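Local atomic coordinates of uncharacterized protein (Vanderwaltozyma polyspora, PDB entry 5THE), a protein that probably binds RNA and contributes to selective cleavage of RNA targets, as the C-terminal, Piwi-containing lobe of a budding-yeast Argonaute. Residues 247-252 and 472-477; 254-259 and 468-473; 300-305 and 503-508. All blocks are in the same frame, centred on the assembly; numbering follows the deposited sequence.

Interaction 1 of 3, residues 247-252 and 472-477; sequences HSLSIE and CNNLCY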
loop_
_atom_site.group_PDB
_atom_site.type_symbol
_atom_site.label_atom_id
_atom_site.label_comp_id
_atom_site.label_asym_id
_atom_site.label_seq_id
_atom_site.Cartn_x
_atom_site.Cartn_y
_atom_site.Cartn_z
ATOM N N HIS A 247 7.746 1.810 -10.716
ATOM C CA HIS A 247 7.843 3.222 -11.023
ATOM C C HIS A 247 8.054 3.989 -9.733
ATOM O O HIS A 247 7.856 3.473 -8.632
ATOM C CB HIS A 247 6.582 3.726 -11.736
ATOM C CG HIS A 247 5.342 3.622 -10.899
ATOM N ND1 HIS A 247 4.638 2.442 -10.745
ATOM C CD2 HIS A 247 4.687 4.551 -10.161
ATOM C CE1 HIS A 247 3.592 2.654 -9.967
ATOM N NE2 HIS A 247 3.599 3.925 -9.593
ATOM N N SER A 248 8.465 5.241 -9.884
ATOM C CA SER A 248 8.601 6.154 -8.770
ATOM C C SER A 248 8.213 7.526 -9.282
ATOM O O SER A 248 7.731 7.675 -10.411
ATOM C CB SER A 248 10.026 6.135 -8.198
ATOM O OG SER A 248 10.928 6.896 -9.006
ATOM N N LEU A 249 8.433 8.533 -8.452
ATOM C CA LEU A 249 8.373 9.911 -8.912
ATOM C C LEU A 249 9.765 10.355 -9.348
ATOM O O LEU A 249 10.780 9.751 -8.986
ATOM C CB LEU A 249 7.847 10.826 -7.805
ATOM C CG LEU A 249 6.504 10.412 -7.215
ATOM C CD1 LEU A 249 6.013 11.495 -6.264
ATOM C CD2 LEU A 249 5.507 10.158 -8.344
ATOM N N SER A 250 9.808 11.424 -10.125
ATOM C CA SER A 250 11.097 11.962 -10.542
ATOM C C SER A 250 11.884 12.457 -9.336
ATOM O O SER A 250 11.338 12.714 -8.261
ATOM C CB SER A 250 10.916 13.116 -11.527
ATOM O OG SER A 250 10.403 14.254 -10.846
ATOM N N ILE A 251 13.195 12.591 -9.545
ATOM C CA ILE A 251 14.086 13.167 -8.540
ATOM C C ILE A 251 13.601 14.549 -8.114
ATOM O O ILE A 251 13.581 14.878 -6.923
ATOM C CB ILE A 251 15.526 13.218 -9.084
ATOM C CG1 ILE A 251 16.142 11.817 -9.038
ATOM C CG2 ILE A 251 16.369 14.281 -8.334
ATOM C CD1 ILE A 251 17.574 11.747 -9.531
ATOM N N GLU A 252 13.228 15.387 -9.084
ATOM C CA GLU A 252 12.721 16.718 -8.762
ATOM C C GLU A 252 11.532 16.635 -7.808
ATOM O O GLU A 252 11.482 17.347 -6.799
ATOM C CB GLU A 252 12.342 17.449 -10.053
ATOM C CG GLU A 252 12.079 18.935 -9.918
ATOM C CD GLU A 252 13.194 19.689 -9.197
ATOM O OE1 GLU A 252 12.878 20.665 -8.485
ATOM O OE2 GLU A 252 14.381 19.319 -9.327
ATOM N N CYS A 472 0.438 14.794 -0.406
ATOM C CA CYS A 472 -0.663 13.839 -0.430
ATOM C C CYS A 472 -0.967 13.413 -1.851
ATOM O O CYS A 472 -1.036 12.215 -2.153
ATOM C CB CYS A 472 -1.894 14.456 0.218
ATOM S SG CYS A 472 -1.712 14.556 2.005
ATOM N N ASN A 473 -1.117 14.391 -2.746
ATOM C CA ASN A 473 -1.409 14.068 -4.132
ATOM C C ASN A 473 -0.268 13.276 -4.758
ATOM O O ASN A 473 -0.503 12.245 -5.393
ATOM C CB ASN A 473 -1.690 15.338 -4.934
ATOM C CG ASN A 473 -2.147 15.026 -6.345
ATOM O OD1 ASN A 473 -3.103 14.271 -6.540
ATOM N ND2 ASN A 473 -1.444 15.559 -7.332
ATOM N N ASN A 474 0.982 13.737 -4.580
ATOM C CA ASN A 474 2.130 13.036 -5.153
ATOM C C ASN A 474 2.202 11.594 -4.670
ATOM O O ASN A 474 2.512 10.678 -5.445
ATOM C CB ASN A 474 3.439 13.751 -4.794
ATOM C CG ASN A 474 3.707 14.956 -5.667
ATOM O OD1 ASN A 474 2.870 15.354 -6.471
ATOM N ND2 ASN A 474 4.876 15.545 -5.503
ATOM N N LEU A 475 1.948 11.376 -3.384
ATOM C CA LEU A 475 2.084 10.032 -2.851
ATOM C C LEU A 475 1.038 9.075 -3.405
ATOM O O LEU A 475 1.182 7.863 -3.230
ATOM C CB LEU A 475 2.022 10.069 -1.330
ATOM C CG LEU A 475 3.303 10.536 -0.646
ATOM C CD1 LEU A 475 3.065 10.715 0.833
ATOM C CD2 LEU A 475 4.386 9.523 -0.892
ATOM N N CYS A 476 0.007 9.591 -4.071
ATOM C CA CYS A 476 -0.974 8.752 -4.748
ATOM C C CYS A 476 -0.437 8.144 -6.034
ATOM O O CYS A 476 -1.022 7.181 -6.534
ATOM C CB CYS A 476 -2.232 9.570 -5.033
ATOM S SG CYS A 476 -3.121 10.007 -3.504
ATOM N N TYR A 477 0.676 8.647 -6.548
ATOM C CA TYR A 477 1.237 8.185 -7.805
ATOM C C TYR A 477 2.324 7.129 -7.632
ATOM O O TYR A 477 2.908 6.710 -8.628
ATOM C CB TYR A 477 1.798 9.378 -8.596
ATOM C CG TYR A 477 0.737 10.264 -9.205
ATOM C CD1 TYR A 477 -0.087 11.062 -8.399
ATOM C CD2 TYR A 477 0.550 10.304 -10.582
ATOM C CE1 TYR A 477 -1.054 11.877 -8.952
ATOM C CE2 TYR A 477 -0.417 11.118 -11.149
ATOM C CZ TYR A 477 -1.209 11.900 -10.325
ATOM O OH TYR A 477 -2.164 12.692 -10.887
#

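Interaction 2 of 3, residues 254-259 and 468-473; sequences NKLLID and LQEICN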
loop_
_atom_site.group_PDB
_atom_site.type_symbol
_atom_site.label_atom_id
_atom_site.label_comp_id
_atom_site.label_asym_id
_atom_site.label_seq_id
_atom_site.Cartn_x
_atom_site.Cartn_y
_atom_site.Cartn_z
ATOM N N ASN A 254 10.748 14.128 -5.796
ATOM C CA ASN A 254 11.093 13.549 -4.498
ATOM C C ASN A 254 11.728 14.562 -3.552
ATOM O O ASN A 254 11.715 14.341 -2.333
ATOM C CB ASN A 254 12.022 12.347 -4.681
ATOM C CG ASN A 254 11.312 11.143 -5.258
ATOM O OD1 ASN A 254 10.118 10.934 -5.016
ATOM N ND2 ASN A 254 12.044 10.335 -6.022
ATOM N N LYS A 255 12.274 15.661 -4.078
ATOM C CA LYS A 255 12.844 16.700 -3.219
ATOM C C LYS A 255 11.824 17.203 -2.209
ATOM O O LYS A 255 12.183 17.562 -1.080
ATOM C CB LYS A 255 13.359 17.868 -4.070
ATOM C CG LYS A 255 14.583 17.521 -4.889
ATOM C CD LYS A 255 14.994 18.655 -5.785
ATOM C CE LYS A 255 16.289 18.326 -6.509
ATOM N NZ LYS A 255 16.513 19.259 -7.647
ATOM N N LEU A 256 10.550 17.214 -2.593
ATOM C CA LEU A 256 9.491 17.609 -1.679
ATOM C C LEU A 256 9.533 16.810 -0.388
ATOM O O LEU A 256 9.162 17.316 0.673
ATOM C CB LEU A 256 8.143 17.426 -2.367
ATOM C CG LEU A 256 7.024 18.330 -1.872
ATOM C CD1 LEU A 256 7.311 19.782 -2.226
ATOM C CD2 LEU A 256 5.717 17.860 -2.478
ATOM N N LEU A 257 9.978 15.558 -0.454
ATOM C CA LEU A 257 10.002 14.693 0.715
ATOM C C LEU A 257 11.410 14.508 1.264
ATOM O O LEU A 257 11.686 13.502 1.926
ATOM C CB LEU A 257 9.366 13.344 0.374
ATOM C CG LEU A 257 7.830 13.380 0.296
ATOM C CD1 LEU A 257 7.273 12.112 -0.313
ATOM C CD2 LEU A 257 7.265 13.596 1.692
ATOM N N ILE A 258 12.309 15.454 1.000
ATOM C CA ILE A 258 13.671 15.410 1.519
ATOM C C ILE A 258 13.887 16.622 2.413
ATOM O O ILE A 258 13.588 17.758 2.025
ATOM C CB ILE A 258 14.710 15.345 0.385
ATOM C CG1 ILE A 258 14.582 13.991 -0.334
ATOM C CG2 ILE A 258 16.144 15.523 0.924
ATOM C CD1 ILE A 258 15.531 13.826 -1.489
ATOM N N ASP A 259 14.358 16.368 3.626
ATOM C CA ASP A 259 14.686 17.441 4.556
ATOM C C ASP A 259 15.913 18.166 4.018
ATOM O O ASP A 259 16.997 17.585 3.958
ATOM C CB ASP A 259 14.948 16.849 5.934
ATOM C CG ASP A 259 15.253 17.896 6.996
ATOM O OD1 ASP A 259 15.613 19.046 6.657
ATOM O OD2 ASP A 259 15.135 17.545 8.196
ATOM N N LEU A 468 1.421 20.261 2.014
ATOM C CA LEU A 468 0.754 19.021 2.398
ATOM C C LEU A 468 -0.101 18.480 1.262
ATOM O O LEU A 468 -0.174 17.264 1.062
ATOM C CB LEU A 468 -0.101 19.233 3.647
ATOM C CG LEU A 468 0.646 19.496 4.953
ATOM C CD1 LEU A 468 -0.352 19.482 6.096
ATOM C CD2 LEU A 468 1.750 18.469 5.169
ATOM N N GLN A 469 -0.762 19.365 0.507
ATOM C CA GLN A 469 -1.619 18.872 -0.565
ATOM C C GLN A 469 -0.793 18.305 -1.700
ATOM O O GLN A 469 -1.212 17.342 -2.352
ATOM C CB GLN A 469 -2.553 19.982 -1.062
ATOM C CG GLN A 469 -3.620 20.319 -0.020
ATOM C CD GLN A 469 -4.323 21.652 -0.250
ATOM O OE1 GLN A 469 -4.178 22.273 -1.281
ATOM N NE2 GLN A 469 -5.071 22.092 0.726
ATOM N N GLU A 470 0.391 18.872 -1.938
ATOM C CA GLU A 470 1.222 18.340 -3.003
ATOM C C GLU A 470 1.768 16.969 -2.623
ATOM O O GLU A 470 1.771 16.047 -3.443
ATOM C CB GLU A 470 2.357 19.321 -3.321
ATOM C CG GLU A 470 3.139 18.957 -4.581
ATOM C CD GLU A 470 4.202 19.963 -4.935
ATOM O OE1 GLU A 470 4.359 20.982 -4.226
ATOM O OE2 GLU A 470 4.886 19.722 -5.946
ATOM N N ILE A 471 2.228 16.830 -1.378
ATOM C CA ILE A 471 2.704 15.547 -0.863
ATOM C C ILE A 471 1.615 14.485 -0.949
ATOM O O ILE A 471 1.841 13.371 -1.439
ATOM C CB ILE A 471 3.181 15.721 0.586
ATOM C CG1 ILE A 471 4.557 16.352 0.616
ATOM C CG2 ILE A 471 3.132 14.407 1.354
ATOM C CD1 ILE A 471 5.069 16.337 1.986
ATOM N N CYS A 472 0.438 14.794 -0.406
ATOM C CA CYS A 472 -0.663 13.839 -0.430
ATOM C C CYS A 472 -0.967 13.413 -1.851
ATOM O O CYS A 472 -1.036 12.215 -2.153
ATOM C CB CYS A 472 -1.894 14.456 0.218
ATOM S SG CYS A 472 -1.712 14.556 2.005
ATOM N N ASN A 473 -1.117 14.391 -2.746
ATOM C CA ASN A 473 -1.409 14.068 -4.132
ATOM C C ASN A 473 -0.268 13.276 -4.758
ATOM O O ASN A 473 -0.503 12.245 -5.393
ATOM C CB ASN A 473 -1.690 15.338 -4.934
ATOM C CG ASN A 473 -2.147 15.026 -6.345
ATOM O OD1 ASN A 473 -3.103 14.271 -6.540
ATOM N ND2 ASN A 473 -1.444 15.559 -7.332
#

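Interaction 3 of 3, residues 300-305 and 503-508; sequences GDYMLQ and TCFFKA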
loop_
_atom_site.group_PDB
_atom_site.type_symbol
_atom_site.label_atom_id
_atom_site.label_comp_id
_atom_site.label_asym_id
_atom_site.label_seq_id
_atom_site.Cartn_x
_atom_site.Cartn_y
_atom_site.Cartn_z
ATOM N N GLY A 300 6.604 -3.112 6.807
ATOM C CA GLY A 300 5.798 -2.729 7.947
ATOM C C GLY A 300 5.716 -3.826 8.980
ATOM O O GLY A 300 6.215 -4.936 8.798
ATOM N N ASP A 301 5.087 -3.479 10.089
ATOM C CA ASP A 301 4.783 -4.424 11.142
ATOM C C ASP A 301 3.305 -4.325 11.473
ATOM O O ASP A 301 2.661 -3.312 11.208
ATOM C CB ASP A 301 5.633 -4.164 12.386
ATOM C CG ASP A 301 7.054 -4.629 12.210
ATOM O OD1 ASP A 301 7.249 -5.827 11.909
ATOM O OD2 ASP A 301 7.972 -3.795 12.354
ATOM N N TYR A 302 2.766 -5.398 12.048
ATOM C CA TYR A 302 1.405 -5.393 12.563
ATOM C C TYR A 302 1.427 -5.875 14.012
ATOM O O TYR A 302 2.385 -6.504 14.460
ATOM C CB TYR A 302 0.466 -6.287 11.730
ATOM C CG TYR A 302 0.978 -7.694 11.643
ATOM C CD1 TYR A 302 0.826 -8.584 12.715
ATOM C CD2 TYR A 302 1.639 -8.136 10.509
ATOM C CE1 TYR A 302 1.332 -9.872 12.648
ATOM C CE2 TYR A 302 2.141 -9.417 10.434
ATOM C CZ TYR A 302 1.990 -10.279 11.496
ATOM O OH TYR A 302 2.504 -11.553 11.387
ATOM N N MET A 303 0.348 -5.595 14.735
ATOM C CA MET A 303 0.188 -6.146 16.071
ATOM C C MET A 303 -1.296 -6.258 16.382
ATOM O O MET A 303 -2.133 -5.571 15.787
ATOM C CB MET A 303 0.887 -5.290 17.132
ATOM C CG MET A 303 0.322 -3.892 17.220
ATOM S SD MET A 303 1.250 -2.929 18.417
ATOM C CE MET A 303 0.424 -1.376 18.286
ATOM N N LEU A 304 -1.608 -7.155 17.306
ATOM C CA LEU A 304 -2.967 -7.295 17.801
ATOM C C LEU A 304 -3.230 -6.190 18.813
ATOM O O LEU A 304 -2.403 -5.949 19.694
ATOM C CB LEU A 304 -3.151 -8.667 18.449
ATOM C CG LEU A 304 -4.597 -9.078 18.695
ATOM C CD1 LEU A 304 -5.333 -9.240 17.372
ATOM C CD2 LEU A 304 -4.647 -10.365 19.501
ATOM N N GLN A 305 -4.364 -5.506 18.678
ATOM C CA GLN A 305 -4.732 -4.485 19.651
ATOM C C GLN A 305 -5.131 -5.135 20.974
ATOM O O GLN A 305 -5.256 -6.356 21.091
ATOM C CB GLN A 305 -5.881 -3.630 19.128
ATOM C CG GLN A 305 -5.521 -2.752 17.944
ATOM C CD GLN A 305 -5.065 -1.381 18.385
ATOM O OE1 GLN A 305 -3.903 -1.187 18.758
ATOM N NE2 GLN A 305 -5.979 -0.418 18.360
ATOM N N THR A 503 -4.962 -9.912 9.082
ATOM C CA THR A 503 -6.245 -10.561 9.334
ATOM C C THR A 503 -6.269 -11.980 8.772
ATOM O O THR A 503 -6.748 -12.905 9.440
ATOM C CB THR A 503 -7.368 -9.711 8.741
ATOM O OG1 THR A 503 -7.329 -8.400 9.332
ATOM C CG2 THR A 503 -8.727 -10.334 8.990
ATOM N N CYS A 504 -5.763 -12.172 7.544
ATOM C CA CYS A 504 -5.560 -13.529 7.024
ATOM C C CYS A 504 -4.852 -14.411 8.041
ATOM O O CYS A 504 -5.273 -15.545 8.303
ATOM C CB CYS A 504 -4.739 -13.496 5.734
ATOM S SG CYS A 504 -5.526 -12.669 4.364
ATOM N N PHE A 505 -3.745 -13.912 8.605
ATOM C CA PHE A 505 -2.983 -14.707 9.559
ATOM C C PHE A 505 -3.827 -15.025 10.787
ATOM O O PHE A 505 -3.841 -16.164 11.264
ATOM C CB PHE A 505 -1.712 -13.969 9.984
ATOM C CG PHE A 505 -0.768 -13.653 8.860
ATOM C CD1 PHE A 505 -0.749 -14.414 7.702
ATOM C CD2 PHE A 505 0.117 -12.586 8.978
ATOM C CE1 PHE A 505 0.137 -14.116 6.671
ATOM C CE2 PHE A 505 1.013 -12.283 7.959
ATOM C CZ PHE A 505 1.023 -13.054 6.804
ATOM N N PHE A 506 -4.529 -14.015 11.319
ATOM C CA PHE A 506 -5.368 -14.229 12.494
ATOM C C PHE A 506 -6.425 -15.289 12.212
ATOM O O PHE A 506 -6.612 -16.229 13.000
ATOM C CB PHE A 506 -6.022 -12.912 12.909
ATOM C CG PHE A 506 -6.890 -13.016 14.144
ATOM C CD1 PHE A 506 -8.174 -13.537 14.074
ATOM C CD2 PHE A 506 -6.427 -12.563 15.365
ATOM C CE1 PHE A 506 -8.966 -13.626 15.198
ATOM C CE2 PHE A 506 -7.219 -12.645 16.491
ATOM C CZ PHE A 506 -8.484 -13.179 16.407
ATOM N N LYS A 507 -7.096 -15.162 11.065
ATOM C CA LYS A 507 -8.192 -16.058 10.710
ATOM C C LYS A 507 -7.708 -17.479 10.434
ATOM O O LYS A 507 -8.403 -18.446 10.771
ATOM C CB LYS A 507 -8.942 -15.499 9.499
ATOM C CG LYS A 507 -9.864 -14.336 9.837
ATOM C CD LYS A 507 -10.381 -13.635 8.571
ATOM C CE LYS A 507 -10.982 -14.613 7.577
ATOM N NZ LYS A 507 -12.297 -15.135 8.024
ATOM N N ALA A 508 -6.541 -17.634 9.804
ATOM C CA ALA A 508 -6.067 -18.976 9.467
ATOM C C ALA A 508 -5.739 -19.812 10.701
ATOM O O ALA A 508 -5.721 -21.043 10.615
ATOM C CB ALA A 508 -4.832 -18.901 8.571
#

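Interaction 1 of 3, residues 247-252 and 472-477
Within the Piwi domain, the short strand 248-249 runs past the C-terminal part of helix 465-475 and what follows it, and here H247 and L249 meet N474 and Y477. The one polar link is made by the histidine. Its NE2 donates to the backbone O of Y477 over 3.0 Å, but the N-H...O angle is only 122°, so the bond is weak. The oxygen lies near the plane of the imidazole, at its edge, and sits almost as close to CD2 of H247 (3.2 Å), consistent with the bent geometry. A chi1 of 63° sets CG of H247 between the backbone N and the carbonyl carbon and swings the ring's outer edge to the loop. W62 meets the same ring edge-to-face.

L249 lies between the two segments, and its two methyls divide the work. CD1 touches CB of N474 at 3.7 Å and stands equally far from the backbone O of that residue, an oxygen that already accepts the N-H of Y477 (3.0 Å). CD2 reaches CB of Y477 at 3.8 Å, and these two side chains cross at about a right angle. From there the tyrosine leads away, bringing an edge of its ring in plane with the carbonyl O of N473.

Strand 248-249 is the outermost strand on its side of a small antiparallel sheet, pairing with strand 37-38, whose V37 touches both H247 and Y477. All four contacting residues are buried, and the nearest atom of the bound nucleic acid is about 7 Å off. Beyond L249 the chain turns into helix 251-254 with S250 as its N-cap.

Interaction 2 of 3, residues 254-259 and 468-473
L256 and L257 lean on E470 and I471 along one side of helix 465-475, a helix of the Piwi domain, whose fold belongs to the RNase H-like group. Other side chains of the helix, C472 and L468 among them, rest on strands 339-344, 435-440 and 452-459, and I471 is shared between the leucine turn and M340 of the first of these.

L256 leaves its backbone toward the helix, and its isobutyl group enters between E470 and I471. The pairs L256 with E470, L256 with I471 and L257 with I471 all cross at a slant, none in line or square-on. The inner branch of L256, CD2, is shared: it lies 3.5 Å from CG of E470 and 3.6 Å from CG1 of I471. The outer branch, CD1, turns to the carboxylate and approaches OE1 of E470 to 3.8 Å. E470 can flank the leucine in this way because its CG is anti to the backbone N (chi1 -170°) and the chain stays extended beyond it, laying CB, CG and the carboxylate past the CD2 methyl one after another. OE1 also has a long, weak ion pair with K14. With an alanine here, L256 would probably lose the wall along that flank, leaving a gap beside both its methyls and K14 without its distant charge partner.

The CG1 branch of I471 leaves the helix beside the backbone N and touches both leucines, with CG1 against L256 and the terminal methyl against L257. The turn that presents both leucines is held by the bond from N of L257 to O of N254 (2.8 Å). Outside the two segments, Y467 hydrogen-bonds through OH to the carbonyl O of L256. Between the two buried residues, CD2 of L257 meets CD1 of I471, methyl against methyl, at 3.5 Å.

Interaction 3 of 3, residues 300-305 and 503-508
The extended backbone carrying Y302 and L304 runs steeply across the direction of the helical turn of F505 and F506, and the nearest CA atoms, those of L304 and F506, are still 9.1 Å apart, so long side chains do the touching. Strand 300-305 pairs antiparallel with strand 282-289, which in turn pairs with strand 264-274. These successive antiparallel strands are the opening meander of the RNase H-like fold of the Piwi domain, and helix 490-515 packs over one side of it. Being two residues apart on a strand, Y302 and L304 both face the helix; F505 and F506, neighbours on one helical turn, both face the strand.

The first torsions of the two phenylalanines differ as well: F505 keeps CG beside the backbone N (chi1 -60°), whereas F506 has CG anti to it (chi1 -179°), and the rings reach different partners. F505 meets Y302 in an oblique aromatic pair, with ring planes at 57° and centroids 5.9 Å apart. One edge of the phenylalanine comes up to the outer part of the tyrosine: CE2 of Y302 lies in the plane of that ring, 4.0 Å from CE2 of F505, and OH of Y302 is 3.5 Å from CD2 of F505. That hydroxyl finds its polar partner elsewhere, in a hydrogen bond with the carbonyl O of P536. L209 of helix 197-210 touches F505 as well.

In both pairs the side chains cross at about a right angle; the second is looser. F506, whose ring also meets that of F510 on the same helix, is approached by a single branch of L304. The methyl CD1 of L304 stands obliquely to the ring, 4.0 Å from CE2 and equally far from CD2 of F506.

In the fold
Interactions 1 and 2 form one continuous patch on helix 465-475: their centres are 8 Å apart, they share C472 and N473, and the chain passes from strand 248-249 through helix 251-254 into the leucine turn. They touch directly, with N474 ND2 3.9 Å from L256 CD2 and L475 CD2 3.9 Å from L257 CD1. Interaction 3 lies across the chain's centre, about 29 Å from interaction 1 and 30 Å from interaction 2, centre to centre, yet its helix 490-515 is the next after 465-475. All three belong to the Piwi domain. The nearest atoms to the bound nucleic acid are about 7 Å off in interactions 1 and 3, and about 11 Å in interaction 2.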